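Local structure of methylenetetrahydrofolate--tRNA-(uracil-5-)-methyltransferase TrmFO (Thermus thermophilus, 3G5S) at residues F175-Y180 / K243-D249. The protein catalyses the folate- and FAD-dependent methylation of uridine 54 in tRNA to 5-methyluridine, probably using NADH or NADPH as reductant. Residues are numbered along the deposited sequence; the frame is centred on the assembly and turned at random.
Sequences FRAGRY and KPVGLVD
Arg179 reaches over the type II beta turn from Pro244 to Leu247 and shows how one guanidinium nitrogen can bind a carbonyl within a turn and another from the residue preceding it. Its NH1 donates to Val245 O (3.0 Å), in the carbonyl plane on a lone pair, and to Lys243 O (3.1 Å) from above that carbonyl's plane; both oxygens lie near the guanidinium plane. The chain, extended from CG to NE, carries this group past the turn, where Lys243 CE lies over the rim of one face. Shortened to alanine, the residue would lose both NH1 bonds, and Val245 O and Lys243 O would probably be left to water. The buried end lies beside the outermost strand 175-176 of the antiparallel sheet. Phe175 lays a ring face over Asp249 CA, 4.2 Å from its centroid, and meets Leu247 CB at its edge, while Pro190 packs against Phe175. Gly246 is close-packed: the exposed Tyr180 ring covers its CA, and a side chain there would collide with Arg179 and Tyr180. By contrast, waters line the solvent side, one between Arg179 NH2 and Lys243 O, another bridging Gly178 O and Gly246 O; the latter also accepts a hydrogen bond from Tyr180 N at 2.8 Å, with an N-H...O angle of 164°.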
loop_
_atom_site.group_PDB
_atom_site.type_symbol
_atom_site.label_atom_id
_atom_site.label_comp_id
_atom_site.label_asym_id
_atom_site.label_seq_id
_atom_site.Cartn_x
_atom_site.Cartn_y
_atom_site.Cartn_z
ATOM N N PHE A 175 20.500 -19.830 -4.122
ATOM C CA PHE A 175 21.044 -20.355 -2.877
ATOM C C PHE A 175 20.794 -19.383 -1.730
ATOM O O PHE A 175 20.863 -18.166 -1.917
ATOM C CB PHE A 175 22.527 -20.734 -3.011
ATOM C CG PHE A 175 23.445 -19.583 -3.343
ATOM C CD1 PHE A 175 23.668 -19.201 -4.661
ATOM C CD2 PHE A 175 24.123 -18.914 -2.337
ATOM C CE1 PHE A 175 24.534 -18.161 -4.961
ATOM C CE2 PHE A 175 24.984 -17.879 -2.630
ATOM C CZ PHE A 175 25.190 -17.498 -3.946
ATOM N N ARG A 176 20.460 -19.925 -0.560
ATOM C CA ARG A 176 20.240 -19.117 0.634
ATOM C C ARG A 176 21.578 -18.842 1.295
ATOM O O ARG A 176 22.319 -19.766 1.625
ATOM C CB ARG A 176 19.336 -19.840 1.646
ATOM C CG ARG A 176 17.833 -19.844 1.348
ATOM C CD ARG A 176 17.148 -18.491 1.603
ATOM N NE ARG A 176 16.868 -18.199 3.013
ATOM C CZ ARG A 176 15.707 -18.439 3.622
ATOM N NH1 ARG A 176 14.704 -18.998 2.959
ATOM N NH2 ARG A 176 15.550 -18.120 4.900
ATOM N N ALA A 177 21.880 -17.569 1.502
ATOM C CA ALA A 177 23.105 -17.190 2.179
ATOM C C ALA A 177 23.093 -15.718 2.520
ATOM O O ALA A 177 22.490 -14.901 1.818
ATOM C CB ALA A 177 24.316 -17.515 1.324
ATOM N N GLY A 178 23.743 -15.397 3.627
ATOM C CA GLY A 178 24.095 -14.031 3.926
ATOM C C GLY A 178 25.544 -13.916 3.520
ATOM O O GLY A 178 26.247 -14.924 3.427
ATOM N N ARG A 179 25.994 -12.702 3.251
ATOM C CA ARG A 179 27.390 -12.497 2.902
ATOM C C ARG A 179 28.284 -12.902 4.071
ATOM O O ARG A 179 27.929 -12.703 5.235
ATOM C CB ARG A 179 27.633 -11.039 2.522
ATOM C CG ARG A 179 26.700 -10.537 1.434
ATOM C CD ARG A 179 27.019 -9.105 1.085
ATOM N NE ARG A 179 25.987 -8.470 0.270
ATOM C CZ ARG A 179 25.880 -8.612 -1.047
ATOM N NH1 ARG A 179 26.729 -9.387 -1.707
ATOM N NH2 ARG A 179 24.915 -7.983 -1.701
ATOM N N TYR A 180 29.433 -13.487 3.755
ATOM C CA TYR A 180 30.399 -13.889 4.774
ATOM C C TYR A 180 29.781 -14.831 5.804
ATOM O O TYR A 180 30.210 -14.875 6.958
ATOM C CB TYR A 180 30.984 -12.656 5.463
ATOM C CG TYR A 180 31.659 -11.700 4.508
ATOM C CD1 TYR A 180 32.851 -12.041 3.883
ATOM C CD2 TYR A 180 31.106 -10.458 4.231
ATOM C CE1 TYR A 180 33.476 -11.168 3.010
ATOM C CE2 TYR A 180 31.723 -9.579 3.359
ATOM C CZ TYR A 180 32.907 -9.941 2.751
ATOM O OH TYR A 180 33.529 -9.073 1.884
ATOM N N LYS A 243 26.236 -6.956 -6.621
ATOM C CA LYS A 243 27.566 -7.395 -6.191
ATOM C C LYS A 243 27.535 -8.778 -5.534
ATOM O O LYS A 243 26.604 -9.096 -4.803
ATOM C CB LYS A 243 28.180 -6.368 -5.241
ATOM C CG LYS A 243 27.515 -6.292 -3.885
ATOM C CD LYS A 243 28.043 -5.089 -3.115
ATOM C CE LYS A 243 27.378 -4.958 -1.762
ATOM N NZ LYS A 243 27.864 -3.765 -1.024
ATOM N N PRO A 244 28.558 -9.604 -5.797
ATOM C CA PRO A 244 28.604 -10.960 -5.246
ATOM C C PRO A 244 29.468 -11.075 -3.994
ATOM O O PRO A 244 29.749 -12.188 -3.545
ATOM C CB PRO A 244 29.247 -11.741 -6.388
ATOM C CG PRO A 244 30.261 -10.769 -6.933
ATOM C CD PRO A 244 29.596 -9.406 -6.827
ATOM N N VAL A 245 29.875 -9.932 -3.448
ATOM C CA VAL A 245 30.804 -9.871 -2.320
ATOM C C VAL A 245 30.379 -10.761 -1.156
ATOM O O VAL A 245 29.264 -10.646 -0.651
ATOM C CB VAL A 245 30.961 -8.426 -1.811
ATOM C CG1 VAL A 245 31.948 -8.382 -0.666
ATOM C CG2 VAL A 245 31.406 -7.519 -2.944
ATOM N N GLY A 246 31.275 -11.651 -0.737
ATOM C CA GLY A 246 31.024 -12.497 0.418
ATOM C C GLY A 246 30.114 -13.693 0.175
ATOM O O GLY A 246 29.733 -14.385 1.122
ATOM N N LEU A 247 29.770 -13.945 -1.085
ATOM C CA LEU A 247 28.909 -15.072 -1.437
ATOM C C LEU A 247 29.685 -16.155 -2.173
ATOM O O LEU A 247 30.594 -15.863 -2.954
ATOM C CB LEU A 247 27.736 -14.599 -2.296
ATOM C CG LEU A 247 26.807 -13.557 -1.667
ATOM C CD1 LEU A 247 25.859 -12.980 -2.710
ATOM C CD2 LEU A 247 26.037 -14.151 -0.498
ATOM N N VAL A 248 29.322 -17.404 -1.907
ATOM C CA VAL A 248 29.900 -18.536 -2.606
ATOM C C VAL A 248 28.759 -19.347 -3.196
ATOM O O VAL A 248 27.880 -19.819 -2.478
ATOM C CB VAL A 248 30.753 -19.418 -1.670
ATOM C CG1 VAL A 248 31.310 -20.619 -2.430
ATOM C CG2 VAL A 248 31.880 -18.600 -1.055
ATOM N N ASP A 249 28.770 -19.490 -4.517
ATOM C CA ASP A 249 27.760 -20.263 -5.217
ATOM C C ASP A 249 28.058 -21.744 -4.983
ATOM O O ASP A 249 29.116 -22.225 -5.388
ATOM C CB ASP A 249 27.828 -19.928 -6.708
ATOM C CG ASP A 249 26.750 -20.617 -7.528
ATOM O OD1 ASP A 249 26.078 -21.535 -7.016
ATOM O OD2 ASP A 249 26.583 -20.228 -8.704
HETATM O O HOH W 1 28.207 -16.477 2.461
HETATM O O HOH W 2 24.028 -8.365 -4.183
#